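Local structure of glycosyltransferase Gtf1 (Streptococcus pneumoniae, 4PQG) at residues Gly447-Pro451 with Ala464-Lys468; Ser315-Leu319 with Ala489-Thr494; Thr10-Leu16 with Asp222-Arg228; Glu442-Tyr448 with Ala480-Ser485; Gln401-Tyr405 with Leu472-Leu478. The protein is a glycosyltransferase of the GT-B class, built from two parallel-sheet domains and an extended antiparallel sheet, with uridine-5'-diphosphate bound in a pocket. One frame throughout, in Å; residues are numbered along the deposited sequence.

Contact 1: Gly447-Pro451 with Ala464-Lys468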
# COMPACT_ATOMS: atom_id res chain seq x y z
N GLY A 447 14.77 8.15 22.48
CA GLY A 447 14.08 6.91 22.81
C GLY A 447 15.10 5.85 23.11
O GLY A 447 16.21 6.15 23.61
N TYR A 448 14.75 4.60 22.81
CA TYR A 448 15.61 3.46 23.10
C TYR A 448 15.63 2.39 22.01
O TYR A 448 14.60 2.04 21.45
CB TYR A 448 15.16 2.78 24.38
CG TYR A 448 15.16 3.63 25.61
CD1 TYR A 448 16.36 4.12 26.16
CD2 TYR A 448 13.97 3.94 26.26
CE1 TYR A 448 16.35 4.90 27.31
CE2 TYR A 448 13.95 4.70 27.41
CZ TYR A 448 15.14 5.18 27.93
OH TYR A 448 15.09 5.94 29.07
N LEU A 449 16.83 1.88 21.75
CA LEU A 449 17.00 0.71 20.93
C LEU A 449 17.16 -0.50 21.85
O LEU A 449 18.03 -0.53 22.71
CB LEU A 449 18.21 0.88 20.01
CG LEU A 449 18.03 1.83 18.82
CD1 LEU A 449 19.37 2.10 18.15
CD2 LEU A 449 17.04 1.30 17.81
N ILE A 450 16.30 -1.49 21.66
CA ILE A 450 16.34 -2.70 22.46
C ILE A 450 17.05 -3.81 21.70
O ILE A 450 16.67 -4.11 20.57
CB ILE A 450 14.91 -3.11 22.88
CG1 ILE A 450 14.30 -1.99 23.73
CG2 ILE A 450 14.91 -4.47 23.59
CD1 ILE A 450 12.90 -2.23 24.23
N PRO A 451 18.10 -4.42 22.30
CA PRO A 451 18.81 -5.51 21.65
C PRO A 451 17.82 -6.57 21.24
O PRO A 451 16.88 -6.85 21.97
CB PRO A 451 19.73 -6.06 22.76
CG PRO A 451 19.88 -4.94 23.72
CD PRO A 451 18.58 -4.19 23.67
N ALA A 464 11.70 -6.46 28.56
CA ALA A 464 12.57 -5.40 28.05
C ALA A 464 11.77 -4.15 27.68
O ALA A 464 12.07 -3.06 28.18
CB ALA A 464 13.42 -5.88 26.88
N TYR A 465 10.77 -4.30 26.82
CA TYR A 465 9.92 -3.15 26.46
C TYR A 465 9.27 -2.51 27.69
O TYR A 465 9.32 -1.28 27.84
CB TYR A 465 8.85 -3.54 25.42
CG TYR A 465 9.36 -3.52 24.00
CD1 TYR A 465 9.16 -2.39 23.19
CD2 TYR A 465 10.04 -4.61 23.46
CE1 TYR A 465 9.64 -2.36 21.88
CE2 TYR A 465 10.50 -4.59 22.16
CZ TYR A 465 10.29 -3.47 21.37
OH TYR A 465 10.78 -3.48 20.08
N ALA A 466 8.69 -3.33 28.57
CA ALA A 466 8.10 -2.83 29.83
C ALA A 466 9.10 -1.99 30.60
O ALA A 466 8.78 -0.86 31.00
CB ALA A 466 7.60 -3.97 30.70
N ALA A 467 10.31 -2.52 30.79
CA ALA A 467 11.38 -1.82 31.51
C ALA A 467 11.76 -0.49 30.85
O ALA A 467 12.02 0.50 31.54
CB ALA A 467 12.62 -2.70 31.64
N LYS A 468 11.78 -0.48 29.53
CA LYS A 468 12.17 0.73 28.80
C LYS A 468 11.10 1.82 28.82
O LYS A 468 11.42 3.01 28.97
CB LYS A 468 12.61 0.40 27.37
CG LYS A 468 14.04 -0.12 27.30
CD LYS A 468 15.00 0.86 27.98
CE LYS A 468 16.42 0.39 27.91
NZ LYS A 468 17.33 1.40 28.52
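The side chain of Lys468 bends at its second torsion (chi2 -54°) and then runs straight to NZ, a course that lays its outer half over one face of the Tyr448 ring. Tyr448 meets it with CG anti to its own carbonyl carbon. The aliphatic part touches first: Lys468 CD sits 3.8 Å from the centroid of the Tyr448 ring in a CH-pi contact, displaced toward the rim near CG. Farther out, Lys468 NZ lies above the same face, 4.1 Å from that centroid, a cation-pi contact in which the ring should partly stabilise the ammonium charge. The same nitrogen is hydrogen-bonded to Gln471. One turn earlier on the helix, the roles of ring and alkyl group are exchanged. Ile450 stretches CD1 over the middle of the Tyr465 ring, 3.7 Å from its centroid and only 7° off the normal, while its other branch, CG2, packs on Ala464 CB at 3.9 Å. Ile450 CG1 passes Lys468 CG at 4.0 Å, closing the seam between the two ring contacts. The result is ordinary alpha/beta packing: strand 447-450 and the 464-468 part of helix 458-474 run nearly antiparallel, with local axes 9.9 Å apart and 160° between their directions. This outermost strand pairs with strand 428-431, whose Ile429 also touches Ile450 and Tyr465, and beyond Tyr465 the layer continues into helix 343-353.

Contact 2: Ser315-Leu319 with Ala489-Thr494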
# COMPACT_ATOMS: atom_id res chain seq x y z
N SER A 315 9.02 11.81 3.21
CA SER A 315 9.62 13.02 3.76
C SER A 315 8.53 13.75 4.53
O SER A 315 7.35 13.43 4.37
CB SER A 315 10.21 13.89 2.63
OG SER A 315 9.21 14.23 1.68
N ILE A 316 8.91 14.70 5.38
CA ILE A 316 7.97 15.40 6.23
C ILE A 316 7.83 16.84 5.70
O ILE A 316 8.83 17.54 5.55
CB ILE A 316 8.51 15.45 7.68
CG1 ILE A 316 8.65 14.04 8.27
CG2 ILE A 316 7.60 16.28 8.58
CD1 ILE A 316 9.58 13.97 9.45
N ASP A 317 6.60 17.27 5.41
CA ASP A 317 6.41 18.62 4.85
C ASP A 317 6.89 19.66 5.87
O ASP A 317 7.75 20.48 5.57
CB ASP A 317 4.96 18.87 4.45
CG ASP A 317 4.59 18.15 3.15
OD1 ASP A 317 5.45 17.49 2.53
OD2 ASP A 317 3.41 18.24 2.75
N SER A 318 6.34 19.58 7.08
CA SER A 318 6.84 20.34 8.20
C SER A 318 6.66 19.51 9.46
O SER A 318 5.86 18.57 9.48
CB SER A 318 6.09 21.67 8.34
OG SER A 318 4.69 21.44 8.49
N LEU A 319 7.39 19.87 10.51
CA LEU A 319 7.17 19.28 11.83
C LEU A 319 5.79 19.66 12.29
O LEU A 319 5.30 20.75 11.97
CB LEU A 319 8.22 19.78 12.82
CG LEU A 319 9.69 19.66 12.43
CD1 LEU A 319 10.56 20.07 13.61
CD2 LEU A 319 10.04 18.26 11.97
N ALA A 489 14.11 14.66 12.83
CA ALA A 489 13.11 14.84 11.79
C ALA A 489 13.48 15.92 10.78
O ALA A 489 13.12 15.82 9.60
CB ALA A 489 11.75 15.13 12.41
N GLU A 490 14.20 16.95 11.23
CA GLU A 490 14.61 18.04 10.34
C GLU A 490 15.50 17.51 9.23
O GLU A 490 15.63 18.13 8.18
CB GLU A 490 15.36 19.12 11.12
CG GLU A 490 14.50 19.98 12.02
CD GLU A 490 15.35 20.76 13.01
OE1 GLU A 490 16.36 21.37 12.59
OE2 GLU A 490 15.04 20.76 14.22
N GLY A 491 16.10 16.34 9.45
CA GLY A 491 16.89 15.68 8.43
C GLY A 491 16.04 14.96 7.38
O GLY A 491 16.58 14.42 6.43
N PHE A 492 14.72 14.96 7.55
CA PHE A 492 13.83 14.21 6.64
C PHE A 492 12.73 15.09 6.06
O PHE A 492 11.64 14.62 5.72
CB PHE A 492 13.24 12.96 7.35
CG PHE A 492 14.29 11.94 7.70
CD1 PHE A 492 14.61 10.93 6.81
CD2 PHE A 492 15.01 12.05 8.89
CE1 PHE A 492 15.60 10.01 7.11
CE2 PHE A 492 16.00 11.14 9.20
CZ PHE A 492 16.30 10.11 8.31
N LEU A 493 13.02 16.39 5.94
CA LEU A 493 12.01 17.34 5.47
C LEU A 493 11.87 17.30 3.95
O LEU A 493 12.84 17.03 3.24
CB LEU A 493 12.30 18.76 5.97
CG LEU A 493 12.22 19.04 7.48
CD1 LEU A 493 12.59 20.50 7.75
CD2 LEU A 493 10.85 18.70 8.06
N THR A 494 10.65 17.57 3.47
CA THR A 494 10.33 17.58 2.03
C THR A 494 11.29 18.45 1.18
O THR A 494 11.73 18.03 0.11
CB THR A 494 8.86 18.02 1.79
OG1 THR A 494 7.98 17.11 2.47
CG2 THR A 494 8.52 18.02 0.30
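Two peptide carbonyls, of Phe492 and Ile316, and the Asp317 carboxylate carry the polar part of this contact, each approached differently. The Phe492 carbonyl receives Ile316 N in its own plane, at 2.8 Å from O. The Ile316 carbonyl is instead met from above: Thr494 N reaches O at 2.8 Å but stands 50° out of the carbonyl plane. The carboxylate of Asp317 offers the anti lone pair of OD1, away from its other oxygen, to the hydroxyl of Thr494, with OG1 donating over a short 2.6 Å. The Phe492 ring leads away from the segment 315-319 and meets Phe440, the two planes about 50° apart; of the Phe492 side chain, CB is the atom near Ile316 CD1, at 4.3 Å.

The two backbone bonds make a single beta bridge between Ile316 and Leu493, an isolated pairing of two irregular segments. Ala489 CB receives Ile316 CD1 at 3.8 Å and Leu319 CD2 at 3.6 Å, and Leu319 CD2 also rests on Leu493 CD2 at 4.0 Å, the two leucines crossing at about a right angle.

Leu493 occupies the N-cap position of helix 494-508, and its N is hydrogen-bonded to Glu496. The bridge thus ties the connection between strands 308-310 and 330-334 to the turn joining helices 478-489 and 494-508, with Met419 and Ile422 of helix 416-423 packed against Ile316 and Ala489.

Contact 3: Thr10-Leu16 with Asp222-Arg228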
# COMPACT_ATOMS: atom_id res chain seq x y z
N THR A 10 7.73 11.84 -18.87
CA THR A 10 6.74 11.29 -17.95
C THR A 10 7.40 10.21 -17.10
O THR A 10 8.19 9.39 -17.60
CB THR A 10 5.48 10.75 -18.69
OG1 THR A 10 4.87 11.81 -19.41
CG2 THR A 10 4.45 10.20 -17.70
N ILE A 11 7.09 10.24 -15.81
CA ILE A 11 7.55 9.22 -14.88
C ILE A 11 6.40 8.25 -14.63
O ILE A 11 5.37 8.62 -14.09
CB ILE A 11 8.09 9.85 -13.59
CG1 ILE A 11 9.26 10.79 -13.93
CG2 ILE A 11 8.55 8.76 -12.62
CD1 ILE A 11 9.54 11.83 -12.85
N TYR A 12 6.59 7.00 -15.06
CA TYR A 12 5.60 5.94 -14.90
C TYR A 12 6.03 5.10 -13.73
O TYR A 12 7.17 4.64 -13.68
CB TYR A 12 5.50 5.08 -16.17
CG TYR A 12 5.03 5.87 -17.38
CD1 TYR A 12 3.66 6.11 -17.60
CD2 TYR A 12 5.95 6.40 -18.28
CE1 TYR A 12 3.24 6.85 -18.70
CE2 TYR A 12 5.53 7.14 -19.39
CZ TYR A 12 4.18 7.37 -19.59
OH TYR A 12 3.81 8.12 -20.67
N ASN A 13 5.11 4.89 -12.80
CA ASN A 13 5.38 4.09 -11.61
C ASN A 13 4.43 2.90 -11.62
O ASN A 13 3.22 3.07 -11.80
CB ASN A 13 5.11 4.93 -10.36
CG ASN A 13 5.84 6.28 -10.39
OD1 ASN A 13 6.81 6.46 -9.68
ND2 ASN A 13 5.33 7.23 -11.19
N ILE A 14 4.98 1.71 -11.37
CA ILE A 14 4.24 0.45 -11.52
C ILE A 14 4.13 -0.32 -10.19
O ILE A 14 5.14 -0.60 -9.53
CB ILE A 14 4.86 -0.44 -12.62
CG1 ILE A 14 4.69 0.24 -13.99
CG2 ILE A 14 4.19 -1.80 -12.66
CD1 ILE A 14 5.53 -0.34 -15.11
N ASN A 15 2.89 -0.61 -9.80
CA ASN A 15 2.61 -1.37 -8.59
C ASN A 15 1.54 -2.40 -8.95
O ASN A 15 0.88 -2.27 -9.99
CB ASN A 15 2.11 -0.41 -7.49
CG ASN A 15 2.12 -1.04 -6.08
OD1 ASN A 15 2.47 -2.19 -5.89
ND2 ASN A 15 1.73 -0.25 -5.11
N LEU A 16 1.36 -3.42 -8.12
CA LEU A 16 0.27 -4.37 -8.35
C LEU A 16 -1.09 -3.77 -8.01
O LEU A 16 -1.96 -3.67 -8.86
CB LEU A 16 0.52 -5.70 -7.62
CG LEU A 16 1.88 -6.32 -7.96
CD1 LEU A 16 2.07 -7.63 -7.21
CD2 LEU A 16 2.02 -6.52 -9.47
N ASP A 222 11.77 9.23 -20.96
CA ASP A 222 10.85 8.74 -19.92
C ASP A 222 11.58 7.92 -18.88
O ASP A 222 12.65 7.36 -19.16
CB ASP A 222 9.72 7.91 -20.52
CG ASP A 222 8.72 8.75 -21.27
OD1 ASP A 222 8.52 9.93 -20.90
OD2 ASP A 222 8.14 8.23 -22.22
N LEU A 223 11.00 7.86 -17.68
CA LEU A 223 11.47 6.99 -16.62
C LEU A 223 10.35 6.04 -16.14
O LEU A 223 9.25 6.48 -15.81
CB LEU A 223 11.97 7.83 -15.43
CG LEU A 223 12.53 7.12 -14.18
CD1 LEU A 223 13.65 6.13 -14.50
CD2 LEU A 223 12.98 8.13 -13.13
N VAL A 224 10.67 4.75 -16.11
CA VAL A 224 9.77 3.75 -15.54
C VAL A 224 10.35 3.35 -14.17
O VAL A 224 11.49 2.91 -14.07
CB VAL A 224 9.60 2.53 -16.47
CG1 VAL A 224 8.76 1.43 -15.82
CG2 VAL A 224 8.97 2.97 -17.79
N ILE A 225 9.55 3.56 -13.13
CA ILE A 225 9.91 3.17 -11.78
C ILE A 225 9.04 2.00 -11.37
O ILE A 225 7.80 2.10 -11.31
CB ILE A 225 9.75 4.33 -10.79
CG1 ILE A 225 10.57 5.54 -11.27
CG2 ILE A 225 10.13 3.90 -9.38
CD1 ILE A 225 10.40 6.79 -10.44
N LEU A 226 9.70 0.90 -11.06
CA LEU A 226 9.04 -0.34 -10.71
C LEU A 226 9.01 -0.59 -9.20
O LEU A 226 10.04 -0.87 -8.58
CB LEU A 226 9.73 -1.48 -11.44
CG LEU A 226 9.12 -2.88 -11.43
CD1 LEU A 226 7.69 -2.84 -11.94
CD2 LEU A 226 9.98 -3.77 -12.32
N ASP A 227 7.82 -0.52 -8.63
CA ASP A 227 7.65 -0.76 -7.19
C ASP A 227 7.40 -2.21 -6.81
O ASP A 227 8.01 -2.74 -5.86
CB ASP A 227 6.57 0.17 -6.65
CG ASP A 227 7.07 1.59 -6.56
OD1 ASP A 227 8.04 1.79 -5.78
OD2 ASP A 227 6.55 2.48 -7.29
N ARG A 228 6.51 -2.85 -7.56
CA ARG A 228 6.17 -4.26 -7.38
C ARG A 228 5.85 -4.83 -8.74
O ARG A 228 5.25 -4.14 -9.58
CB ARG A 228 4.91 -4.39 -6.58
CG ARG A 228 5.06 -4.43 -5.10
CD ARG A 228 3.76 -5.04 -4.61
NE ARG A 228 3.12 -4.27 -3.54
CZ ARG A 228 3.27 -4.55 -2.26
NH1 ARG A 228 4.06 -5.56 -1.90
NH2 ARG A 228 2.63 -3.83 -1.34
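Thr10 and Asp222 begin a ladder of bonds whose donors and acceptors alternate between two parallel strands. A carboxylate oxygen opens it: Asp222 OD1 accepts Thr10 N at 2.9 Å, while OD2 is bonded to Asn219 N and to His6 of the N-terminal histidine tag. Regular pairing follows, with Leu223 N on Thr10 O, Tyr12 N on Leu223 O, Ile225 N on Tyr12 O at 2.7 Å, and Ile14 N on Ile225 O. The ladder ends in a fork, because Ile14 O accepts two donors, Asp227 N at 2.8 Å in the carbonyl plane and the more distant Arg228 N at 3.3 Å, tilted from that plane.

The polar side chains find partners beyond the pair. Asn13 OD1 bonds Arg32 and its ND2 bonds Lys44 O; Asp227 OD1 bonds His250, while OD2 makes a salt bridge to Arg32 and a hydrogen bond to Gln29. Asn15 lies alongside Arg228, their amide and guanidinium planes 21° apart, nearly coplanar, and Asn15 OD1 takes a weak bond from Arg228 NE at 3.2 Å. Glu26 joins both residues, with a salt bridge to Arg228 NH2 and a hydrogen bond from Asn15 ND2.

On one sheet face, Ile11 CG2 and Ile225 CD1 meet tightly at 3.5 Å; on the other, Ile14 CG2 packs against Leu226 CD1. In Rossmann-like domains ligands bind at the carboxyl ends of the parallel strands, where Asn15 and Arg228 sit; the Arg228 side chain lies about 6 Å from NAG and 7 Å from UDP, beside the GT-B cleft.

Contact 4: Glu442-Tyr448 with Ala480-Ser485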
# COMPACT_ATOMS: atom_id res chain seq x y z
N GLU A 442 18.00 7.32 18.06
CA GLU A 442 19.31 7.53 18.71
C GLU A 442 19.17 7.05 20.14
O GLU A 442 18.55 7.73 20.96
CB GLU A 442 19.68 9.01 18.73
CG GLU A 442 19.83 9.65 17.37
CD GLU A 442 21.26 9.68 16.89
OE1 GLU A 442 22.16 9.24 17.64
OE2 GLU A 442 21.47 10.14 15.75
N ASP A 443 19.74 5.88 20.44
CA ASP A 443 19.51 5.27 21.74
C ASP A 443 19.84 6.24 22.86
O ASP A 443 20.95 6.78 22.91
CB ASP A 443 20.32 3.98 21.91
CG ASP A 443 19.98 3.25 23.20
OD1 ASP A 443 18.78 3.03 23.46
OD2 ASP A 443 20.91 2.90 23.96
N GLY A 444 18.87 6.46 23.74
CA GLY A 444 19.06 7.32 24.90
C GLY A 444 18.86 8.79 24.62
O GLY A 444 18.85 9.59 25.56
N GLN A 445 18.70 9.17 23.35
CA GLN A 445 18.54 10.58 22.97
C GLN A 445 17.11 10.88 22.54
O GLN A 445 16.52 11.87 22.99
CB GLN A 445 19.51 10.99 21.85
CG GLN A 445 21.00 10.85 22.17
CD GLN A 445 21.47 11.75 23.30
OE1 GLN A 445 20.87 12.79 23.60
NE2 GLN A 445 22.56 11.35 23.95
N ASN A 446 16.54 10.04 21.66
CA ASN A 446 15.14 10.22 21.30
C ASN A 446 14.28 8.99 21.59
O ASN A 446 13.20 8.82 21.03
CB ASN A 446 14.98 10.71 19.84
CG ASN A 446 15.21 9.61 18.82
OD1 ASN A 446 16.17 8.85 18.91
ND2 ASN A 446 14.31 9.53 17.83
N GLY A 447 14.77 8.15 22.48
CA GLY A 447 14.08 6.91 22.81
C GLY A 447 15.10 5.85 23.11
O GLY A 447 16.21 6.15 23.61
N TYR A 448 14.75 4.60 22.81
CA TYR A 448 15.61 3.46 23.10
C TYR A 448 15.63 2.39 22.01
O TYR A 448 14.60 2.04 21.45
CB TYR A 448 15.16 2.78 24.38
CG TYR A 448 15.16 3.63 25.61
CD1 TYR A 448 16.36 4.12 26.16
CD2 TYR A 448 13.97 3.94 26.26
CE1 TYR A 448 16.35 4.90 27.31
CE2 TYR A 448 13.95 4.70 27.41
CZ TYR A 448 15.14 5.18 27.93
OH TYR A 448 15.09 5.94 29.07
N ALA A 480 13.07 15.92 26.73
CA ALA A 480 14.34 15.88 26.00
C ALA A 480 14.25 14.97 24.75
O ALA A 480 14.79 15.29 23.69
CB ALA A 480 15.46 15.41 26.92
N MET A 481 13.60 13.82 24.90
CA MET A 481 13.47 12.85 23.79
C MET A 481 12.59 13.36 22.65
O MET A 481 12.97 13.25 21.47
CB MET A 481 12.94 11.52 24.32
CG MET A 481 14.02 10.69 24.99
SD MET A 481 13.33 9.17 25.65
CE MET A 481 14.84 8.34 26.15
N ARG A 482 11.43 13.90 22.98
CA ARG A 482 10.61 14.59 21.98
C ARG A 482 11.41 15.63 21.20
O ARG A 482 11.38 15.66 19.96
CB ARG A 482 9.36 15.20 22.63
CG ARG A 482 8.70 16.31 21.81
CD ARG A 482 7.33 16.67 22.34
NE ARG A 482 7.39 17.24 23.69
CZ ARG A 482 6.86 16.68 24.77
NH1 ARG A 482 6.97 17.29 25.95
NH2 ARG A 482 6.25 15.50 24.71
N ALA A 483 12.16 16.47 21.92
CA ALA A 483 12.92 17.55 21.29
C ALA A 483 13.95 16.98 20.33
O ALA A 483 14.17 17.50 19.23
CB ALA A 483 13.57 18.42 22.35
N TYR A 484 14.56 15.87 20.74
CA TYR A 484 15.53 15.20 19.91
C TYR A 484 14.89 14.54 18.67
O TYR A 484 15.51 14.51 17.60
CB TYR A 484 16.33 14.19 20.74
CG TYR A 484 17.71 13.97 20.20
CD1 TYR A 484 18.81 14.67 20.74
CD2 TYR A 484 17.94 13.09 19.13
CE1 TYR A 484 20.08 14.48 20.23
CE2 TYR A 484 19.21 12.90 18.62
CZ TYR A 484 20.27 13.59 19.17
OH TYR A 484 21.52 13.38 18.67
N SER A 485 13.67 14.02 18.81
CA SER A 485 12.92 13.46 17.65
C SER A 485 12.71 14.52 16.57
O SER A 485 13.02 14.28 15.39
CB SER A 485 11.57 12.87 18.08
OG SER A 485 11.73 11.56 18.62
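A Met-aromatic contact joins Met481 to Tyr448 where the turn before strand 447-450 lies against helix 478-489. The methionine, extended beyond CG, crosses the Tyr448 side chain at about a right angle: its CE is over the ring face 3.6 Å from Tyr448 CZ, with SD farther off above the same face. On the way SD passes Gly447 N, a buried N-H that has no partner in the model.

The turn itself is drawn tight by Glu442 O, which accepts both Gln445 N and Asn446 N. The Gln445 carbonyl O meets Met481 CA at 3.3 Å in a CA-H...O contact, and Tyr484 CB at 3.2 Å. The Tyr484 ring is then held against the turn, with Gln445 CB 3.6 Å from its centroid and almost exactly on the ring normal, and Glu442 CG 3.5 Å from CE2. Asn446 ND2 makes a weak bond to Ser485 OG at 3.4 Å; each has a further partner, Phe440 O for the amide and Leu426 O for the hydroxyl.

The arrangement joins the edge strand of a parallel sheet to a flanking helix, as in the alpha/beta layering of the second Rossmann-like domain of a GT-B fold.

Contact 5: Gln401-Tyr405 with Leu472-Leu478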
# COMPACT_ATOMS: atom_id res chain seq x y z
N GLN A 401 -1.04 13.71 19.22
CA GLN A 401 -1.95 13.58 20.37
C GLN A 401 -1.39 12.61 21.42
O GLN A 401 -1.98 12.42 22.49
CB GLN A 401 -3.33 13.13 19.93
CG GLN A 401 -4.03 14.09 18.98
CD GLN A 401 -5.42 13.63 18.58
OE1 GLN A 401 -6.28 13.38 19.42
NE2 GLN A 401 -5.64 13.51 17.27
N TYR A 402 -0.25 12.01 21.12
CA TYR A 402 0.33 10.96 21.96
C TYR A 402 1.72 11.35 22.49
O TYR A 402 2.31 12.33 22.05
CB TYR A 402 0.40 9.63 21.17
CG TYR A 402 -0.95 9.06 20.81
CD1 TYR A 402 -1.55 8.09 21.60
CD2 TYR A 402 -1.63 9.49 19.66
CE1 TYR A 402 -2.78 7.55 21.27
CE2 TYR A 402 -2.87 8.96 19.32
CZ TYR A 402 -3.44 8.00 20.13
OH TYR A 402 -4.66 7.46 19.82
N GLU A 403 2.23 10.56 23.42
CA GLU A 403 3.53 10.86 23.97
C GLU A 403 4.68 10.07 23.36
O GLU A 403 5.71 10.66 23.02
CB GLU A 403 3.52 10.75 25.50
CG GLU A 403 2.74 11.90 26.14
CD GLU A 403 2.82 11.90 27.66
OE1 GLU A 403 3.02 10.82 28.26
OE2 GLU A 403 2.66 12.99 28.25
N VAL A 404 4.50 8.76 23.21
CA VAL A 404 5.58 7.88 22.79
C VAL A 404 5.07 6.86 21.76
O VAL A 404 3.95 6.36 21.87
CB VAL A 404 6.20 7.12 23.98
CG1 VAL A 404 7.29 6.14 23.52
CG2 VAL A 404 6.77 8.08 25.03
N TYR A 405 5.91 6.55 20.77
CA TYR A 405 5.61 5.55 19.75
C TYR A 405 6.38 4.27 20.05
O TYR A 405 7.57 4.33 20.36
CB TYR A 405 6.00 6.07 18.35
CG TYR A 405 5.59 5.13 17.23
CD1 TYR A 405 4.41 5.35 16.52
CD2 TYR A 405 6.38 4.03 16.88
CE1 TYR A 405 4.02 4.48 15.50
CE2 TYR A 405 5.99 3.15 15.87
CZ TYR A 405 4.82 3.38 15.19
OH TYR A 405 4.43 2.51 14.19
N LEU A 472 11.55 5.54 30.70
CA LEU A 472 11.36 6.82 30.00
C LEU A 472 10.59 7.80 30.88
O LEU A 472 10.93 8.98 30.96
CB LEU A 472 10.61 6.61 28.67
CG LEU A 472 10.38 7.80 27.74
CD1 LEU A 472 10.28 7.30 26.30
CD2 LEU A 472 9.12 8.58 28.11
N TYR A 473 9.55 7.29 31.54
CA TYR A 473 8.74 8.11 32.39
C TYR A 473 9.40 8.36 33.75
O TYR A 473 9.43 9.50 34.23
CB TYR A 473 7.36 7.48 32.56
CG TYR A 473 6.47 7.68 31.36
CD1 TYR A 473 5.81 8.89 31.16
CD2 TYR A 473 6.29 6.67 30.42
CE1 TYR A 473 4.98 9.09 30.06
CE2 TYR A 473 5.47 6.85 29.31
CZ TYR A 473 4.82 8.06 29.13
OH TYR A 473 4.00 8.25 28.04
N GLN A 474 9.97 7.30 34.33
CA GLN A 474 10.53 7.37 35.68
C GLN A 474 11.80 8.21 35.73
O GLN A 474 12.05 8.88 36.73
CB GLN A 474 10.75 5.96 36.26
CG GLN A 474 9.44 5.24 36.55
CD GLN A 474 9.59 3.79 37.02
OE1 GLN A 474 10.57 3.11 36.70
NE2 GLN A 474 8.61 3.32 37.78
N GLU A 475 12.59 8.20 34.66
CA GLU A 475 13.76 9.08 34.55
C GLU A 475 13.45 10.43 33.87
O GLU A 475 14.36 11.18 33.53
CB GLU A 475 14.94 8.38 33.86
CG GLU A 475 15.31 7.04 34.48
CD GLU A 475 16.61 6.47 33.96
OE1 GLU A 475 17.06 6.87 32.87
OE2 GLU A 475 17.19 5.59 34.64
N ASN A 476 12.16 10.72 33.69
CA ASN A 476 11.70 12.00 33.16
C ASN A 476 12.32 12.39 31.82
O ASN A 476 12.74 13.53 31.64
CB ASN A 476 11.98 13.12 34.18
CG ASN A 476 10.72 13.63 34.82
OD1 ASN A 476 10.21 13.04 35.78
ND2 ASN A 476 10.21 14.75 34.31
N ARG A 477 12.37 11.44 30.89
CA ARG A 477 13.11 11.66 29.65
C ARG A 477 12.26 12.26 28.51
O ARG A 477 12.80 12.64 27.47
CB ARG A 477 13.82 10.37 29.19
CG ARG A 477 14.70 9.70 30.25
CD ARG A 477 16.08 10.33 30.36
NE ARG A 477 16.82 10.22 29.10
CZ ARG A 477 17.17 11.26 28.34
NH1 ARG A 477 16.88 12.50 28.72
NH2 ARG A 477 17.82 11.06 27.21
N LEU A 478 10.95 12.37 28.73
CA LEU A 478 10.01 12.68 27.65
C LEU A 478 10.25 14.02 26.92
O LEU A 478 10.29 14.04 25.68
CB LEU A 478 8.55 12.57 28.13
CG LEU A 478 7.46 12.91 27.10
CD1 LEU A 478 7.43 11.91 25.94
CD2 LEU A 478 6.10 13.01 27.77
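Glu403 and Tyr473 meet where a Schellman motif ends helix 458-474 beside the parallel sheet of the second Rossmann-like domain of this GT-B protein. The motif is complete: Arg477 N bonds Leu472 O, Asn476 N bonds Tyr473 O, and Asn476 is the C-prime residue with positive phi. It turns the chain sharply, bringing Leu472 and Tyr473 from the helix and Leu478 from the start of the next one onto the same short strand end.

Traced outward, Glu403 touches both walls of this corner. Its CB lies 3.6 Å from Tyr473 OH and near Leu478 CD1; CG, then CD, pass along Leu478 CD2, the latter at 3.5 Å, as the two side chains cross at about a right angle. With CD anti to CA (chi2 -174°), the chain is extended beyond CG and delivers the carboxylate to the edge of the Tyr473 ring, the planes 32° apart. There OE2 stays by Leu478 CD2, while OE1 accepts from Tyr473 OH at 2.8 Å through its anti lone pair. OE1 is also bonded to Phe329 N, and this double grip should limit rotation of the carboxylate. The ring of Phe329 meets that of Tyr473 as well.

Next to this polar pair, Val404 closes the apolar part, also touching Leu331 and Ile429 of the adjoining strands. Its CG2, anti to the carbonyl carbon, lies 4.0 Å from Leu478 CD1 and reaches Leu472 tip to tip, 3.8 Å from CD1 and 3.9 Å from CD2.

Contacts 1, 4 and 5 form one continuous cluster at the outer side of the second domain, their centres 10 to 12 Å apart. Tyr448 is common to contacts 1 and 4, and its OH packs near Leu472 and Arg477 of contact 5; Met481 SD of contact 4 also lies 3.6 Å from Leu472 CD1. Contact 2 encloses all three in sequence and stands nearer the cleft, with the Ile316 side chain about 11 Å from UDP. Contact 3 belongs to the other domain: its centre is 24 Å from that of contact 2 and 41 Å from that of contact 5. Of the contacts, it comes nearest the ligands, its Arg228 side chain about 7 Å from UDP and about 6 Å from NAG.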